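Local coordinates for protein methylmalonyl-CoA carboxyltransferase 5S subunit (Propionibacterium freudenreichii subsp. shermanii, PDB 1RQB) that transfers the carboxyl group from the biotin of the 1.3S subunit to pyruvate, forming oxaloacetate, as the cobalt-dependent 5S subunit of transcarboxylase, at residues A344-V349 with T368-N373; K380-E385 with K407-Q412. All coordinates share one frame; numbering follows the deposited sequence.

Contact 1 (A344-V349 with T368-N373); sequences AEVPRV and TQAVFN
E345 and N373 meet across two helices, their side chains crossing at about a right angle. N373 ND2 donates to E345 OE2 over 3.1 Å in a nearly straight bond (176° at the hydrogen). The oxygen lies in the plane of the amide, while the donor stands above the carboxylate plane, and the two flat groups are steeply turned against each other. E345 CG, anti to the backbone N (chi1 -177°), lies against A370, 3.7 Å from A370 O; the bend at chi2 then turns CD toward N373. The other oxygen, OE1, is gripped from one face of its plane by NE and NH2 of R348, one helical turn on, with NH2 at 3.1 Å in a salt bridge. Glutamate suits this place because its two oxygens serve different partners, and the guanidinium would probably favour its charged form. N373, buried like E345, uses both ends of its amide: while ND2 reaches across, OD1 accepts from Q369 NE2 at 2.8 Å and from the backbone N of Y379. Beside this polar pair the surface is small and apolar. A370 CB fits against V346 CG2 at 3.9 Å, and V349 lays CG2 over A370 CA and beside N373 ND2 while its CG1 faces Q369 CB. Alanine at 370 lets the backbones come close, the CA atoms of V346 and A370 being 5.4 Å apart. M322 and M326 of helix 320-331 also touch V346. The axes of the two short segments approach to 8.7 Å, and their N-to-C directions are 116° apart: a steep helix-helix crossing with a buried polar bond at its side, within the helical conserved carboxylase domain that follows the TIM barrel in this family.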
ATOM      1  N   ALA A 344      15.046  -3.348 -24.233  1.00 40.81           N
ATOM      2  CA  ALA A 344      16.426  -2.843 -24.279  1.00 38.71           C
ATOM      3  C   ALA A 344      16.502  -1.672 -25.261  1.00 35.97           C
ATOM      4  O   ALA A 344      17.435  -0.872 -25.224  1.00 36.22           O
ATOM      5  CB  ALA A 344      17.371  -3.952 -24.715  1.00 42.05           C
ATOM      6  N   GLU A 345      15.494  -1.570 -26.122  1.00 36.15           N
ATOM      7  CA  GLU A 345      15.438  -0.522 -27.153  1.00 36.22           C
ATOM      8  C   GLU A 345      14.843   0.771 -26.591  1.00 33.32           C
ATOM      9  O   GLU A 345      15.230   1.863 -27.005  1.00 31.90           O
ATOM     10  CB  GLU A 345      14.600  -1.019 -28.342  1.00 39.02           C
ATOM     11  CG  GLU A 345      14.510  -0.064 -29.526  1.00 41.82           C
ATOM     12  CD  GLU A 345      15.860   0.197 -30.177  1.00 45.50           C
ATOM     13  OE1 GLU A 345      16.653  -0.762 -30.299  1.00 46.97           O
ATOM     14  OE2 GLU A 345      16.123   1.355 -30.579  1.00 42.81           O
ATOM     15  N   VAL A 346      13.905   0.658 -25.651  1.00 31.77           N
ATOM     16  CA  VAL A 346      13.259   1.839 -25.062  1.00 27.72           C
ATOM     17  C   VAL A 346      14.310   2.849 -24.594  1.00 28.89           C
ATOM     18  O   VAL A 346      14.265   4.022 -24.963  1.00 27.56           O
ATOM     19  CB  VAL A 346      12.340   1.456 -23.876  1.00 29.74           C
ATOM     20  CG1 VAL A 346      11.997   2.696 -23.058  1.00 28.00           C
ATOM     21  CG2 VAL A 346      11.062   0.810 -24.398  1.00 26.92           C
ATOM     22  N   PRO A 347      15.269   2.413 -23.762  1.00 29.74           N
ATOM     23  CA  PRO A 347      16.291   3.359 -23.305  1.00 29.66           C
ATOM     24  C   PRO A 347      17.007   4.077 -24.453  1.00 30.38           C
ATOM     25  O   PRO A 347      17.310   5.265 -24.362  1.00 27.76           O
ATOM     26  CB  PRO A 347      17.240   2.474 -22.504  1.00 31.11           C
ATOM     27  CG  PRO A 347      16.294   1.491 -21.881  1.00 33.89           C
ATOM     28  CD  PRO A 347      15.371   1.137 -23.032  1.00 31.49           C
ATOM     29  N   ARG A 348      17.276   3.349 -25.535  1.00 28.56           N
ATOM     30  CA  ARG A 348      17.977   3.946 -26.680  1.00 29.06           C
ATOM     31  C   ARG A 348      17.097   4.994 -27.365  1.00 25.43           C
ATOM     32  O   ARG A 348      17.569   6.083 -27.687  1.00 23.77           O
ATOM     33  CB  ARG A 348      18.438   2.856 -27.663  1.00 31.23           C
ATOM     34  CG  ARG A 348      19.577   1.995 -27.089  1.00 34.90           C
ATOM     35  CD  ARG A 348      20.129   0.956 -28.080  1.00 36.78           C
ATOM     36  NE  ARG A 348      19.188  -0.119 -28.366  1.00 42.73           N
ATOM     37  CZ  ARG A 348      19.318  -1.364 -27.911  1.00 44.60           C
ATOM     38  NH1 ARG A 348      20.357  -1.690 -27.148  1.00 45.23           N
ATOM     39  NH2 ARG A 348      18.411  -2.284 -28.214  1.00 43.69           N
ATOM     40  N   VAL A 349      15.825   4.677 -27.568  1.00 22.71           N
ATOM     41  CA  VAL A 349      14.885   5.616 -28.197  1.00 25.90           C
ATOM     42  C   VAL A 349      14.711   6.841 -27.296  1.00 26.68           C
ATOM     43  O   VAL A 349      14.746   7.982 -27.756  1.00 23.09           O
ATOM     44  CB  VAL A 349      13.496   4.970 -28.392  1.00 26.71           C
ATOM     45  CG1 VAL A 349      12.520   5.990 -28.964  1.00 29.10           C
ATOM     46  CG2 VAL A 349      13.604   3.762 -29.311  1.00 26.38           C
ATOM     47  N   THR A 368       6.049   2.869 -28.859  1.00 33.81           N
ATOM     48  CA  THR A 368       5.681   2.459 -30.223  1.00 33.89           C
ATOM     49  C   THR A 368       6.914   2.468 -31.126  1.00 34.49           C
ATOM     50  O   THR A 368       7.162   1.510 -31.857  1.00 35.69           O
ATOM     51  CB  THR A 368       4.636   3.397 -30.821  1.00 29.87           C
ATOM     52  OG1 THR A 368       3.418   3.264 -30.084  1.00 33.57           O
ATOM     53  CG2 THR A 368       4.383   3.049 -32.294  1.00 35.97           C
ATOM     54  N   GLN A 369       7.683   3.552 -31.070  1.00 32.15           N
ATOM     55  CA  GLN A 369       8.880   3.665 -31.915  1.00 32.34           C
ATOM     56  C   GLN A 369       9.866   2.552 -31.556  1.00 33.64           C
ATOM     57  O   GLN A 369      10.586   2.047 -32.416  1.00 34.19           O
ATOM     58  CB  GLN A 369       9.536   5.033 -31.737  1.00 33.22           C
ATOM     59  CG  GLN A 369      10.660   5.288 -32.714  1.00 34.00           C
ATOM     60  CD  GLN A 369      10.209   5.077 -34.151  1.00 40.62           C
ATOM     61  OE1 GLN A 369       9.187   5.617 -34.571  1.00 39.40           O
ATOM     62  NE2 GLN A 369      10.972   4.287 -34.911  1.00 36.40           N
ATOM     63  N   ALA A 370       9.884   2.158 -30.287  1.00 32.81           N
ATOM     64  CA  ALA A 370      10.784   1.089 -29.830  1.00 36.36           C
ATOM     65  C   ALA A 370      10.365  -0.231 -30.481  1.00 35.07           C
ATOM     66  O   ALA A 370      11.204  -1.018 -30.918  1.00 33.42           O
ATOM     67  CB  ALA A 370      10.727   0.965 -28.306  1.00 33.67           C
ATOM     68  N   VAL A 371       9.061  -0.466 -30.543  1.00 38.69           N
ATOM     69  CA  VAL A 371       8.539  -1.696 -31.155  1.00 41.94           C
ATOM     70  C   VAL A 371       8.869  -1.704 -32.650  1.00 43.69           C
ATOM     71  O   VAL A 371       9.204  -2.745 -33.212  1.00 45.80           O
ATOM     72  CB  VAL A 371       7.011  -1.806 -30.976  1.00 43.71           C
ATOM     73  CG1 VAL A 371       6.485  -3.011 -31.742  1.00 44.62           C
ATOM     74  CG2 VAL A 371       6.667  -1.931 -29.500  1.00 42.31           C
ATOM     75  N   PHE A 372       8.786  -0.537 -33.287  1.00 44.33           N
ATOM     76  CA  PHE A 372       9.071  -0.419 -34.725  1.00 44.83           C
ATOM     77  C   PHE A 372      10.542  -0.723 -35.015  1.00 43.65           C
ATOM     78  O   PHE A 372      10.862  -1.420 -35.976  1.00 42.23           O
ATOM     79  CB  PHE A 372       8.752   0.990 -35.235  1.00 47.08           C
ATOM     80  CG  PHE A 372       7.293   1.235 -35.489  1.00 50.76           C
ATOM     81  CD1 PHE A 372       6.882   2.362 -36.193  1.00 52.54           C
ATOM     82  CD2 PHE A 372       6.327   0.343 -35.032  1.00 51.68           C
ATOM     83  CE1 PHE A 372       5.534   2.596 -36.441  1.00 52.92           C
ATOM     84  CE2 PHE A 372       4.977   0.570 -35.276  1.00 53.88           C
ATOM     85  CZ  PHE A 372       4.580   1.699 -35.982  1.00 53.29           C
ATOM     86  N   ASN A 373      11.434  -0.187 -34.193  1.00 40.05           N
ATOM     87  CA  ASN A 373      12.875  -0.393 -34.397  1.00 44.33           C
ATOM     88  C   ASN A 373      13.220  -1.882 -34.329  1.00 47.65           C
ATOM     89  O   ASN A 373      14.042  -2.372 -35.101  1.00 49.19           O
ATOM     90  CB  ASN A 373      13.673   0.372 -33.345  1.00 40.56           C
ATOM     91  CG  ASN A 373      13.652   1.861 -33.581  1.00 40.52           C
ATOM     92  OD1 ASN A 373      12.937   2.346 -34.457  1.00 39.61           O
ATOM     93  ND2 ASN A 373      14.437   2.599 -32.802  1.00 37.34           N
TER

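Contact 2 (K380-E385 with K407-Q412); sequences KRMTGE and KLAEEQ
M382, present as selenomethionine, reaches from an extended strip of chain to the helix carrying A409 and Q412. Its CB points toward that helix and lies 3.4 Å from Q412 NE2, close to the amide end of the glutamine. CG, set beside the backbone N (chi1 -64°), stays near the same amide, with Q412 OE1 at 4.0 Å. The selenium then runs on to the helix backbone, 3.8 Å from A409 CA, and the chain bends at chi3 to bring CE onto A409 CB at 3.5 Å, a tight methyl-to-methyl contact. A long, flexible, unbranched side chain suits this buried spot: it can turn its end to follow the helix surface, and alanine presents only a single methyl to it. Q412 also grips the main chain of M382, its extended chain bringing the amide to M382 N and O. OE1 accepts from M382 N at 3.3 Å, the donor lying in the carbonyl plane but well to the side of the C=O direction (96° at the oxygen). NE2 lies 2.7 Å from M382 O, yet the bond is weak, bent to 124° at the hydrogen. Glutamine fits because one amide offers both an acceptor and a donor to a single residue. Next along, T383 is the N-cap of helix 384-390, its OG1 bonded to F386 N, and A387 of that helix packs on M382. The chemistry thus joins an apolar methionine tip to a glutamine amide whose backbone bonds, one fairly long and one weak, would not depend on the side chain at 382.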
ATOM      1  N   LYS A 380      13.773   2.696 -39.213  1.00 57.93           N
ATOM      2  CA  LYS A 380      13.474   2.483 -40.636  1.00 61.10           C
ATOM      3  C   LYS A 380      12.125   3.143 -40.922  1.00 61.65           C
ATOM      4  O   LYS A 380      11.945   3.832 -41.926  1.00 61.61           O
ATOM      5  CB  LYS A 380      13.397   0.990 -40.959  1.00 63.81           C
ATOM      6  CG  LYS A 380      13.041   0.697 -42.412  1.00 69.15           C
ATOM      7  CD  LYS A 380      12.968  -0.799 -42.697  1.00 70.78           C
ATOM      8  CE  LYS A 380      12.596  -1.067 -44.145  1.00 71.72           C
ATOM      9  NZ  LYS A 380      13.544  -0.401 -45.083  1.00 72.85           N
ATOM     10  N   ARG A 381      11.193   2.919 -40.002  1.00 62.08           N
ATOM     11  CA  ARG A 381       9.844   3.495 -40.073  1.00 61.73           C
ATOM     12  C   ARG A 381       9.549   4.216 -38.756  1.00 60.35           C
ATOM     13  O   ARG A 381       9.494   3.598 -37.694  1.00 57.22           O
ATOM     14  CB  ARG A 381       8.787   2.409 -40.293  1.00 65.12           C
ATOM     15  CG  ARG A 381       7.371   2.973 -40.322  1.00 70.05           C
ATOM     16  CD  ARG A 381       6.304   1.897 -40.473  1.00 75.21           C
ATOM     17  NE  ARG A 381       4.958   2.473 -40.447  1.00 78.50           N
ATOM     18  CZ  ARG A 381       3.834   1.764 -40.499  1.00 80.82           C
ATOM     19  NH1 ARG A 381       3.878   0.439 -40.583  1.00 82.23           N
ATOM     20  NH2 ARG A 381       2.659   2.380 -40.468  1.00 82.09           N
HETATM   21  N   MSE A 382       9.367   5.528 -38.836  1.00 58.60           N
HETATM   22  CA  MSE A 382       9.068   6.338 -37.648  1.00 55.85           C
HETATM   23  C   MSE A 382       7.608   6.792 -37.693  1.00 52.56           C
HETATM   24  O   MSE A 382       7.098   7.181 -38.742  1.00 52.24           O
HETATM   25  CB  MSE A 382       9.958   7.579 -37.604  1.00 58.50           C
HETATM   26  CG  MSE A 382      11.435   7.304 -37.463  1.00 63.73           C
HETATM   27 SE   MSE A 382      12.468   8.935 -37.563  1.00 71.57          SE
HETATM   28  CE  MSE A 382      11.259  10.125 -36.663  1.00 70.60           C
ATOM     29  N   THR A 383       6.939   6.734 -36.549  1.00 48.48           N
ATOM     30  CA  THR A 383       5.545   7.193 -36.486  1.00 47.35           C
ATOM     31  C   THR A 383       5.549   8.708 -36.697  1.00 45.39           C
ATOM     32  O   THR A 383       6.580   9.361 -36.539  1.00 44.01           O
ATOM     33  CB  THR A 383       4.923   6.886 -35.119  1.00 49.02           C
ATOM     34  OG1 THR A 383       5.565   7.679 -34.115  1.00 50.33           O
ATOM     35  CG2 THR A 383       5.106   5.419 -34.774  1.00 49.47           C
ATOM     36  N   GLY A 384       4.402   9.270 -37.060  1.00 45.05           N
ATOM     37  CA  GLY A 384       4.342  10.703 -37.277  1.00 42.49           C
ATOM     38  C   GLY A 384       4.596  11.472 -35.994  1.00 39.18           C
ATOM     39  O   GLY A 384       5.180  12.553 -36.008  1.00 37.94           O
ATOM     40  N   GLU A 385       4.156  10.898 -34.880  1.00 37.72           N
ATOM     41  CA  GLU A 385       4.316  11.528 -33.562  1.00 34.51           C
ATOM     42  C   GLU A 385       5.795  11.532 -33.170  1.00 32.95           C
ATOM     43  O   GLU A 385       6.310  12.538 -32.685  1.00 29.08           O
ATOM     44  CB  GLU A 385       3.510  10.771 -32.501  1.00 39.92           C
ATOM     45  CG  GLU A 385       2.012  10.673 -32.777  1.00 47.45           C
ATOM     46  CD  GLU A 385       1.688   9.797 -33.981  1.00 53.11           C
ATOM     47  OE1 GLU A 385       2.178   8.646 -34.034  1.00 55.26           O
ATOM     48  OE2 GLU A 385       0.941  10.254 -34.874  1.00 55.11           O
ATOM     49  N   LYS A 407      17.990  14.075 -38.410  1.00 40.77           N
ATOM     50  CA  LYS A 407      18.163  14.127 -39.868  1.00 42.40           C
ATOM     51  C   LYS A 407      17.223  13.115 -40.526  1.00 40.13           C
ATOM     52  O   LYS A 407      16.513  13.438 -41.477  1.00 43.91           O
ATOM     53  CB  LYS A 407      19.625  13.825 -40.213  1.00 44.88           C
ATOM     54  CG  LYS A 407      19.992  13.999 -41.677  1.00 51.69           C
ATOM     55  CD  LYS A 407      21.485  13.757 -41.874  1.00 54.50           C
ATOM     56  CE  LYS A 407      21.910  13.952 -43.320  1.00 58.80           C
ATOM     57  NZ  LYS A 407      23.380  13.744 -43.487  1.00 58.55           N
ATOM     58  N   LEU A 408      17.196  11.896 -39.999  1.00 39.23           N
ATOM     59  CA  LEU A 408      16.332  10.846 -40.561  1.00 39.71           C
ATOM     60  C   LEU A 408      14.863  11.270 -40.491  1.00 40.47           C
ATOM     61  O   LEU A 408      14.091  11.009 -41.412  1.00 40.01           O
ATOM     62  CB  LEU A 408      16.519   9.532 -39.800  1.00 39.48           C
ATOM     63  CG  LEU A 408      17.914   8.911 -39.833  1.00 42.75           C
ATOM     64  CD1 LEU A 408      17.892   7.577 -39.101  1.00 42.56           C
ATOM     65  CD2 LEU A 408      18.353   8.718 -41.280  1.00 44.31           C
ATOM     66  N   ALA A 409      14.480  11.922 -39.395  1.00 39.31           N
ATOM     67  CA  ALA A 409      13.089  12.357 -39.201  1.00 38.42           C
ATOM     68  C   ALA A 409      12.704  13.396 -40.257  1.00 37.39           C
ATOM     69  O   ALA A 409      11.589  13.387 -40.775  1.00 36.69           O
ATOM     70  CB  ALA A 409      12.908  12.946 -37.800  1.00 35.30           C
ATOM     71  N   GLU A 410      13.630  14.292 -40.565  1.00 39.77           N
ATOM     72  CA  GLU A 410      13.366  15.344 -41.557  1.00 46.24           C
ATOM     73  C   GLU A 410      13.242  14.743 -42.958  1.00 49.89           C
ATOM     74  O   GLU A 410      12.458  15.216 -43.780  1.00 48.43           O
ATOM     75  CB  GLU A 410      14.494  16.378 -41.532  1.00 46.77           C
ATOM     76  CG  GLU A 410      14.362  17.455 -42.593  1.00 52.51           C
ATOM     77  CD  GLU A 410      15.328  18.603 -42.379  1.00 55.31           C
ATOM     78  OE1 GLU A 410      16.414  18.368 -41.808  1.00 56.16           O
ATOM     79  OE2 GLU A 410      15.003  19.740 -42.793  1.00 58.30           O
ATOM     80  N   GLU A 411      14.006  13.689 -43.219  1.00 52.98           N
ATOM     81  CA  GLU A 411      14.002  13.047 -44.541  1.00 57.65           C
ATOM     82  C   GLU A 411      12.787  12.130 -44.697  1.00 59.19           C
ATOM     83  O   GLU A 411      12.480  11.683 -45.801  1.00 62.33           O
ATOM     84  CB  GLU A 411      15.289  12.246 -44.729  1.00 59.71           C
ATOM     85  CG  GLU A 411      16.545  13.090 -44.550  1.00 65.04           C
ATOM     86  CD  GLU A 411      17.823  12.290 -44.720  1.00 68.36           C
ATOM     87  OE1 GLU A 411      17.872  11.135 -44.243  1.00 71.58           O
ATOM     88  OE2 GLU A 411      18.783  12.824 -45.316  1.00 70.07           O
ATOM     89  N   GLN A 412      12.083  11.853 -43.606  1.00 59.79           N
ATOM     90  CA  GLN A 412      10.913  10.967 -43.693  1.00 61.71           C
ATOM     91  C   GLN A 412       9.619  11.770 -43.548  1.00 62.07           C
ATOM     92  O   GLN A 412       8.553  11.322 -43.968  1.00 63.11           O
ATOM     93  CB  GLN A 412      10.961   9.897 -42.604  1.00 63.98           C
ATOM     94  CG  GLN A 412       9.766   8.960 -42.642  1.00 67.68           C
ATOM     95  CD  GLN A 412       9.767   7.953 -41.510  1.00 70.91           C
ATOM     96  OE1 GLN A 412      10.710   7.180 -41.349  1.00 72.48           O
ATOM     97  NE2 GLN A 412       8.698   7.955 -40.720  1.00 71.69           N
TER

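Of the parts involved, helix 339-352 comes first, well after the barrel strands, and contact 1 closes the short connection that leads from it to helix 362-376. Contact 2 opens only after that connection is finished: it joins the non-helical residues 380-383, which lead into helix 384-390, to helix 403-413. The two closures therefore follow in series, neither nesting nor crossing, and their centres lie about 14 Å apart. Q369 links them: besides its place in contact 1, its amide probably hydrogen-bonds T383 N through OE1 and R381 O through NE2. Together they tie four successive helices of the conserved carboxylase domain to one another, away from the cobalt site.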